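PDB 2EBF: dermonecrotic toxin, which acts as a potent mitogen, induces bone resorption and is associated with severe progressive atrophic rhinitis in pigs. Local coordinates for residues P40-W52 / P734-L746. Sequence-based numbering, arbitrary orientation.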
ATOM      1  N   PRO A  40      15.261   0.371  23.856  1.00 37.71           N
ATOM      2  CA  PRO A  40      14.776  -0.452  24.961  1.00 36.65           C
ATOM      3  C   PRO A  40      13.538   0.147  25.635  1.00 35.65           C
ATOM      4  O   PRO A  40      12.867  -0.532  26.413  1.00 35.18           O
ATOM      5  CB  PRO A  40      15.956  -0.451  25.941  1.00 36.80           C
ATOM      6  CG  PRO A  40      16.696   0.794  25.640  1.00 37.52           C
ATOM      7  CD  PRO A  40      16.594   0.932  24.145  1.00 37.99           C
ATOM      8  N   TYR A  41      13.243   1.412  25.333  1.00 34.35           N
ATOM      9  CA  TYR A  41      12.083   2.081  25.933  1.00 33.11           C
ATOM     10  C   TYR A  41      10.840   2.049  25.053  1.00 31.93           C
ATOM     11  O   TYR A  41       9.768   2.464  25.490  1.00 31.58           O
ATOM     12  CB  TYR A  41      12.409   3.534  26.280  1.00 33.39           C
ATOM     13  CG  TYR A  41      13.468   3.698  27.340  1.00 33.92           C
ATOM     14  CD1 TYR A  41      14.720   4.203  27.012  1.00 34.60           C
ATOM     15  CD2 TYR A  41      13.220   3.347  28.670  1.00 33.23           C
ATOM     16  CE1 TYR A  41      15.697   4.359  27.968  1.00 34.97           C
ATOM     17  CE2 TYR A  41      14.202   3.499  29.644  1.00 33.29           C
ATOM     18  CZ  TYR A  41      15.434   4.010  29.277  1.00 35.27           C
ATOM     19  OH  TYR A  41      16.422   4.174  30.208  1.00 35.97           O
ATOM     20  N   SER A  42      10.982   1.584  23.816  1.00 31.21           N
ATOM     21  CA  SER A  42       9.845   1.510  22.904  1.00 30.65           C
ATOM     22  C   SER A  42       8.915   0.360  23.284  1.00 30.41           C
ATOM     23  O   SER A  42       9.395  -0.735  23.577  1.00 30.04           O
ATOM     24  CB  SER A  42      10.325   1.304  21.472  1.00 30.36           C
ATOM     25  OG  SER A  42       9.204   1.247  20.609  1.00 30.47           O
ATOM     26  N   PRO A  43       7.580   0.598  23.280  1.00 30.76           N
ATOM     27  CA  PRO A  43       6.662  -0.522  23.468  1.00 30.71           C
ATOM     28  C   PRO A  43       6.749  -1.552  22.339  1.00 30.94           C
ATOM     29  O   PRO A  43       6.323  -2.696  22.524  1.00 31.53           O
ATOM     30  CB  PRO A  43       5.270   0.146  23.450  1.00 30.87           C
ATOM     31  CG  PRO A  43       5.479   1.438  22.714  1.00 30.61           C
ATOM     32  CD  PRO A  43       6.860   1.877  23.101  1.00 30.06           C
ATOM     33  N   PHE A  44       7.306  -1.158  21.194  1.00 30.67           N
ATOM     34  CA  PHE A  44       7.313  -2.010  19.995  1.00 30.59           C
ATOM     35  C   PHE A  44       8.647  -2.685  19.744  1.00 30.88           C
ATOM     36  O   PHE A  44       9.012  -2.953  18.601  1.00 31.57           O
ATOM     37  CB  PHE A  44       6.875  -1.204  18.761  1.00 29.69           C
ATOM     38  CG  PHE A  44       5.515  -0.570  18.917  1.00 28.62           C
ATOM     39  CD1 PHE A  44       5.271   0.723  18.455  1.00 28.79           C
ATOM     40  CD2 PHE A  44       4.497  -1.254  19.557  1.00 28.38           C
ATOM     41  CE1 PHE A  44       4.010   1.318  18.614  1.00 28.10           C
ATOM     42  CE2 PHE A  44       3.226  -0.663  19.745  1.00 28.24           C
ATOM     43  CZ  PHE A  44       2.988   0.626  19.256  1.00 28.06           C
ATOM     44  N   ARG A  45       9.371  -2.984  20.811  1.00 31.33           N
ATOM     45  CA  ARG A  45      10.730  -3.497  20.644  1.00 31.75           C
ATOM     46  C   ARG A  45      10.776  -5.011  20.352  1.00 31.43           C
ATOM     47  O   ARG A  45      11.842  -5.566  20.090  1.00 31.27           O
ATOM     48  CB  ARG A  45      11.594  -3.121  21.847  1.00 32.30           C
ATOM     49  CG  ARG A  45      11.119  -3.676  23.150  1.00 33.34           C
ATOM     50  CD  ARG A  45      12.035  -3.238  24.280  1.00 38.58           C
ATOM     51  NE  ARG A  45      11.633  -3.868  25.530  1.00 42.45           N
ATOM     52  CZ  ARG A  45      10.649  -3.432  26.310  1.00 44.80           C
ATOM     53  NH1 ARG A  45       9.950  -2.340  25.987  1.00 46.37           N
ATOM     54  NH2 ARG A  45      10.365  -4.091  27.425  1.00 45.81           N
ATOM     55  N   ILE A  46       9.613  -5.663  20.370  1.00 31.96           N
ATOM     56  CA  ILE A  46       9.510  -7.102  20.013  1.00 32.08           C
ATOM     57  C   ILE A  46      10.501  -7.930  20.843  1.00 32.30           C
ATOM     58  O   ILE A  46      11.310  -8.713  20.318  1.00 32.11           O
ATOM     59  CB  ILE A  46       9.657  -7.348  18.476  1.00 32.00           C
ATOM     60  CG1 ILE A  46       8.695  -6.453  17.685  1.00 33.82           C
ATOM     61  CG2 ILE A  46       9.348  -8.787  18.109  1.00 31.82           C
ATOM     62  CD1 ILE A  46       9.383  -5.328  17.033  1.00 39.11           C
ATOM     63  N   GLY A  47      10.449  -7.712  22.155  1.00 32.63           N
ATOM     64  CA  GLY A  47      11.368  -8.349  23.089  1.00 32.43           C
ATOM     65  C   GLY A  47      11.105  -9.838  23.177  1.00 32.11           C
ATOM     66  O   GLY A  47       9.945 -10.275  23.112  1.00 31.94           O
ATOM     67  N   LEU A  48      12.181 -10.615  23.321  1.00 31.17           N
ATOM     68  CA  LEU A  48      12.082 -12.080  23.368  1.00 30.76           C
ATOM     69  C   LEU A  48      12.266 -12.691  24.758  1.00 30.84           C
ATOM     70  O   LEU A  48      12.458 -13.894  24.878  1.00 29.55           O
ATOM     71  CB  LEU A  48      13.065 -12.707  22.383  1.00 30.85           C
ATOM     72  CG  LEU A  48      12.814 -12.373  20.906  1.00 31.12           C
ATOM     73  CD1 LEU A  48      13.928 -12.912  20.056  1.00 30.40           C
ATOM     74  CD2 LEU A  48      11.445 -12.912  20.445  1.00 30.73           C
ATOM     75  N   GLU A  49      12.175 -11.867  25.803  1.00 30.95           N
ATOM     76  CA  GLU A  49      12.364 -12.348  27.182  1.00 31.71           C
ATOM     77  C   GLU A  49      11.346 -13.397  27.616  1.00 31.45           C
ATOM     78  O   GLU A  49      11.620 -14.196  28.514  1.00 30.89           O
ATOM     79  CB  GLU A  49      12.375 -11.192  28.187  1.00 32.35           C
ATOM     80  CG  GLU A  49      13.535 -10.228  28.012  1.00 35.55           C
ATOM     81  CD  GLU A  49      13.179  -9.002  27.178  1.00 39.69           C
ATOM     82  OE1 GLU A  49      13.736  -7.920  27.472  1.00 43.78           O
ATOM     83  OE2 GLU A  49      12.350  -9.106  26.244  1.00 38.30           O
ATOM     84  N   GLY A  50      10.172 -13.389  26.988  1.00 31.00           N
ATOM     85  CA  GLY A  50       9.125 -14.337  27.341  1.00 30.77           C
ATOM     86  C   GLY A  50       8.899 -15.453  26.338  1.00 30.58           C
ATOM     87  O   GLY A  50       7.878 -16.141  26.390  1.00 31.29           O
ATOM     88  N   VAL A  51       9.847 -15.632  25.422  1.00 29.48           N
ATOM     89  CA  VAL A  51       9.737 -16.651  24.395  1.00 28.81           C
ATOM     90  C   VAL A  51      10.867 -17.651  24.613  1.00 28.51           C
ATOM     91  O   VAL A  51      12.029 -17.263  24.681  1.00 28.43           O
ATOM     92  CB  VAL A  51       9.848 -16.036  22.970  1.00 29.01           C
ATOM     93  CG1 VAL A  51       9.782 -17.117  21.898  1.00 28.82           C
ATOM     94  CG2 VAL A  51       8.774 -14.991  22.734  1.00 27.97           C
ATOM     95  N   TRP A  52      10.510 -18.930  24.729  1.00 27.86           N
ATOM     96  CA  TRP A  52      11.470 -20.003  24.938  1.00 27.60           C
ATOM     97  C   TRP A  52      12.525 -20.014  23.849  1.00 26.76           C
ATOM     98  O   TRP A  52      12.232 -19.723  22.681  1.00 26.09           O
ATOM     99  CB  TRP A  52      10.782 -21.366  24.906  1.00 27.97           C
ATOM    100  CG  TRP A  52       9.942 -21.731  26.093  1.00 28.76           C
ATOM    101  CD1 TRP A  52       9.996 -21.207  27.363  1.00 29.57           C
ATOM    102  CD2 TRP A  52       8.944 -22.754  26.122  1.00 29.37           C
ATOM    103  NE1 TRP A  52       9.068 -21.840  28.171  1.00 29.00           N
ATOM    104  CE2 TRP A  52       8.413 -22.791  27.431  1.00 28.75           C
ATOM    105  CE3 TRP A  52       8.442 -23.646  25.158  1.00 28.89           C
ATOM    106  CZ2 TRP A  52       7.405 -23.681  27.805  1.00 29.36           C
ATOM    107  CZ3 TRP A  52       7.436 -24.525  25.527  1.00 29.90           C
ATOM    108  CH2 TRP A  52       6.927 -24.533  26.843  1.00 29.64           C
ATOM    109  N   PRO A 734       2.648  11.872  28.364  1.00 26.68           N
ATOM    110  CA  PRO A 734       2.581  11.228  27.055  1.00 26.88           C
ATOM    111  C   PRO A 734       1.461  10.184  27.003  1.00 27.52           C
ATOM    112  O   PRO A 734       0.957   9.776  28.068  1.00 27.48           O
ATOM    113  CB  PRO A 734       3.945  10.531  26.933  1.00 26.80           C
ATOM    114  CG  PRO A 734       4.866  11.292  27.877  1.00 26.69           C
ATOM    115  CD  PRO A 734       3.945  11.626  29.031  1.00 26.74           C
ATOM    116  N   PRO A 735       1.049   9.770  25.781  1.00 27.58           N
ATOM    117  CA  PRO A 735       0.113   8.662  25.670  1.00 27.74           C
ATOM    118  C   PRO A 735       0.585   7.487  26.526  1.00 27.63           C
ATOM    119  O   PRO A 735       1.780   7.165  26.553  1.00 27.76           O
ATOM    120  CB  PRO A 735       0.153   8.319  24.182  1.00 27.12           C
ATOM    121  CG  PRO A 735       0.390   9.654  23.536  1.00 27.26           C
ATOM    122  CD  PRO A 735       1.417  10.296  24.450  1.00 27.45           C
ATOM    123  N   LEU A 736      -0.351   6.885  27.245  1.00 27.69           N
ATOM    124  CA  LEU A 736       0.003   5.897  28.271  1.00 28.02           C
ATOM    125  C   LEU A 736       0.638   4.608  27.738  1.00 27.94           C
ATOM    126  O   LEU A 736       1.430   3.980  28.445  1.00 28.13           O
ATOM    127  CB  LEU A 736      -1.199   5.603  29.171  1.00 28.13           C
ATOM    128  CG  LEU A 736      -1.688   6.778  30.029  1.00 28.35           C
ATOM    129  CD1 LEU A 736      -2.859   6.351  30.888  1.00 29.47           C
ATOM    130  CD2 LEU A 736      -0.546   7.415  30.883  1.00 30.60           C
ATOM    131  N   PHE A 737       0.326   4.235  26.496  1.00 27.61           N
ATOM    132  CA  PHE A 737       0.972   3.067  25.880  1.00 28.15           C
ATOM    133  C   PHE A 737       2.485   3.255  25.718  1.00 28.49           C
ATOM    134  O   PHE A 737       3.216   2.273  25.530  1.00 28.60           O
ATOM    135  CB  PHE A 737       0.307   2.679  24.542  1.00 27.68           C
ATOM    136  CG  PHE A 737       0.845   3.431  23.343  1.00 28.00           C
ATOM    137  CD1 PHE A 737       1.874   2.895  22.559  1.00 29.03           C
ATOM    138  CD2 PHE A 737       0.315   4.669  22.998  1.00 28.94           C
ATOM    139  CE1 PHE A 737       2.363   3.599  21.449  1.00 28.00           C
ATOM    140  CE2 PHE A 737       0.779   5.376  21.899  1.00 27.28           C
ATOM    141  CZ  PHE A 737       1.805   4.845  21.116  1.00 27.11           C
ATOM    142  N   THR A 738       2.956   4.504  25.830  1.00 28.38           N
ATOM    143  CA  THR A 738       4.391   4.803  25.732  1.00 28.42           C
ATOM    144  C   THR A 738       5.132   4.816  27.074  1.00 28.98           C
ATOM    145  O   THR A 738       6.360   4.916  27.091  1.00 28.59           O
ATOM    146  CB  THR A 738       4.687   6.143  25.002  1.00 28.12           C
ATOM    147  OG1 THR A 738       4.272   7.243  25.821  1.00 27.78           O
ATOM    148  CG2 THR A 738       3.974   6.208  23.630  1.00 28.14           C
ATOM    149  N   LYS A 739       4.414   4.742  28.197  1.00 29.42           N
ATOM    150  CA  LYS A 739       5.109   4.590  29.479  1.00 30.68           C
ATOM    151  C   LYS A 739       5.939   3.293  29.425  1.00 31.67           C
ATOM    152  O   LYS A 739       5.401   2.228  29.126  1.00 31.46           O
ATOM    153  CB  LYS A 739       4.145   4.623  30.679  1.00 29.96           C
ATOM    154  CG  LYS A 739       4.868   4.520  32.025  1.00 30.44           C
ATOM    155  CD  LYS A 739       4.049   5.063  33.179  1.00 30.93           C
ATOM    156  CE  LYS A 739       4.746   4.782  34.504  1.00 33.06           C
ATOM    157  NZ  LYS A 739       3.927   5.209  35.679  1.00 33.80           N
ATOM    158  N   PRO A 740       7.261   3.399  29.634  1.00 33.25           N
ATOM    159  CA  PRO A 740       8.138   2.244  29.422  1.00 34.54           C
ATOM    160  C   PRO A 740       7.737   1.002  30.202  1.00 36.37           C
ATOM    161  O   PRO A 740       7.444   1.080  31.392  1.00 36.70           O
ATOM    162  CB  PRO A 740       9.511   2.769  29.860  1.00 34.50           C
ATOM    163  CG  PRO A 740       9.441   4.235  29.541  1.00 33.45           C
ATOM    164  CD  PRO A 740       8.042   4.602  29.991  1.00 33.15           C
ATOM    165  N   ARG A 741       7.727  -0.132  29.511  1.00 38.21           N
ATOM    166  CA  ARG A 741       7.289  -1.393  30.082  1.00 40.66           C
ATOM    167  C   ARG A 741       8.354  -2.454  29.934  1.00 42.55           C
ATOM    168  O   ARG A 741       9.075  -2.484  28.937  1.00 42.34           O
ATOM    169  CB  ARG A 741       6.061  -1.908  29.337  1.00 40.20           C
ATOM    170  CG  ARG A 741       4.763  -1.286  29.723  1.00 40.17           C
ATOM    171  CD  ARG A 741       3.663  -1.882  28.854  1.00 39.79           C
ATOM    172  NE  ARG A 741       3.508  -1.159  27.594  1.00 37.48           N
ATOM    173  CZ  ARG A 741       2.525  -1.372  26.725  1.00 37.96           C
ATOM    174  NH1 ARG A 741       1.616  -2.326  26.952  1.00 33.39           N
ATOM    175  NH2 ARG A 741       2.461  -0.634  25.623  1.00 36.78           N
ATOM    176  N   LEU A 742       8.410  -3.352  30.917  1.00 45.42           N
ATOM    177  CA  LEU A 742       9.159  -4.597  30.782  1.00 47.81           C
ATOM    178  C   LEU A 742       8.420  -5.506  29.799  1.00 49.54           C
ATOM    179  O   LEU A 742       7.194  -5.380  29.603  1.00 49.22           O
ATOM    180  CB  LEU A 742       9.320  -5.295  32.134  1.00 47.76           C
ATOM    181  CG  LEU A 742      10.256  -4.648  33.159  1.00 49.01           C
ATOM    182  CD1 LEU A 742       9.916  -5.128  34.567  1.00 49.82           C
ATOM    183  CD2 LEU A 742      11.720  -4.928  32.823  1.00 49.84           C
ATOM    184  N   THR A 743       9.171  -6.405  29.169  1.00 51.49           N
ATOM    185  CA  THR A 743       8.591  -7.404  28.270  1.00 53.65           C
ATOM    186  C   THR A 743       7.624  -8.308  29.058  1.00 55.28           C
ATOM    187  O   THR A 743       6.624  -8.803  28.514  1.00 55.40           O
ATOM    188  CB  THR A 743       9.698  -8.194  27.553  1.00 53.30           C
ATOM    189  OG1 THR A 743      10.501  -7.278  26.796  1.00 53.55           O
ATOM    190  CG2 THR A 743       9.116  -9.225  26.613  1.00 53.29           C
ATOM    191  N   ARG A 744       7.930  -8.494  30.343  1.00 57.42           N
ATOM    192  CA  ARG A 744       6.976  -9.034  31.322  1.00 59.83           C
ATOM    193  C   ARG A 744       6.279 -10.316  30.843  1.00 60.86           C
ATOM    194  O   ARG A 744       5.042 -10.408  30.796  1.00 61.51           O
ATOM    195  CB  ARG A 744       5.957  -7.956  31.722  1.00 59.92           C
ATOM    196  CG  ARG A 744       4.979  -8.364  32.813  1.00 61.89           C
ATOM    197  CD  ARG A 744       3.568  -7.944  32.420  1.00 64.77           C
ATOM    198  NE  ARG A 744       2.567  -8.927  32.836  1.00 67.17           N
ATOM    199  CZ  ARG A 744       1.438  -9.175  32.175  1.00 68.54           C
ATOM    200  NH1 ARG A 744       1.159  -8.520  31.051  1.00 68.99           N
ATOM    201  NH2 ARG A 744       0.589 -10.089  32.634  1.00 68.57           N
ATOM    202  N   ALA A 745       7.086 -11.295  30.459  1.00 61.76           N
ATOM    203  CA  ALA A 745       6.583 -12.628  30.203  1.00 62.49           C
ATOM    204  C   ALA A 745       7.343 -13.557  31.141  1.00 62.87           C
ATOM    205  O   ALA A 745       7.697 -13.143  32.255  1.00 63.00           O
ATOM    206  CB  ALA A 745       6.798 -12.990  28.761  1.00 62.63           C
ATOM    207  N   LEU A 746       7.590 -14.796  30.718  1.00 63.06           N
ATOM    208  CA  LEU A 746       8.458 -15.688  31.489  1.00 63.43           C
ATOM    209  C   LEU A 746       9.939 -15.390  31.231  1.00 63.50           C
ATOM    210  O   LEU A 746      10.374 -14.239  31.306  1.00 63.56           O
ATOM    211  CB  LEU A 746       8.131 -17.176  31.246  1.00 63.44           C
ATOM    212  CG  LEU A 746       8.059 -17.890  29.882  1.00 63.68           C
ATOM    213  CD1 LEU A 746       6.861 -17.412  29.067  1.00 64.05           C
ATOM    214  CD2 LEU A 746       9.363 -17.835  29.066  1.00 62.77           C
TER
HETATM  215  O   HOH W   1      10.510  -0.495  28.360  1.00 53.08           O
HETATM  216  O   HOH W   2       8.047   0.391  26.471  1.00 35.84           O
HETATM  217  O   HOH W   3       8.808  -6.120  24.529  1.00 57.36           O
HETATM  218  O   HOH W   4      11.878  -5.834  29.503  1.00 46.50           O
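R45 reaches from the turn S42–R45 to the backbone of R741, a polar link in the middle of the contact. R45 NH2 donates to R741 O at 2.6 Å, tilted 18° from the carbonyl plane, while NH1 adds a weak bond to the same oxygen. R45 NH1 also donates to S42 O (2.9 Å); a guanidinium suits this place because its several N-H groups can serve two carbonyls and a hydroxyl. The chain spans the gap by running extended from CG to NE after CG starts between the backbone N and the carbonyl carbon (chi1 61°). Further along, T743 OG1 donates to E49 OE2 at 2.7 Å, arriving from above the carboxylate plane; OG1 also accepts weakly from R45 NH2, a double role that suits a hydroxyl. G47, without a side chain, leaves OG1 its place.

Two waters join backbone atoms, P40 O with R741 O and Y41 O with R741 N; a third links G47 N to the T743 hydroxyl.

Apolar contacts flank this polar middle. Prolines offer compact apolar surfaces to aromatic rings: P43 CG lies against F737 CD1 (3.9 Å), and P740 CB meets Y41 CD2, at the ring edge, at 3.9 Å. F44 CZ meets F737 CE1 (3.7 Å), the ring planes 28° apart but barely overlapping. Opposite, poorly ordered L746 sets CD2 by W52 CD1 (3.8 Å).

R741 NH2 passes P43 CB and donates to F737 O (3.0 Å), whereas NH1 forms a salt bridge with E133. In this C-terminal region of the toxin, R45 thus holds the carbonyls of S42 and R741 together, fixing the C3-domain tail's path beside the loop preceding helix 54-60.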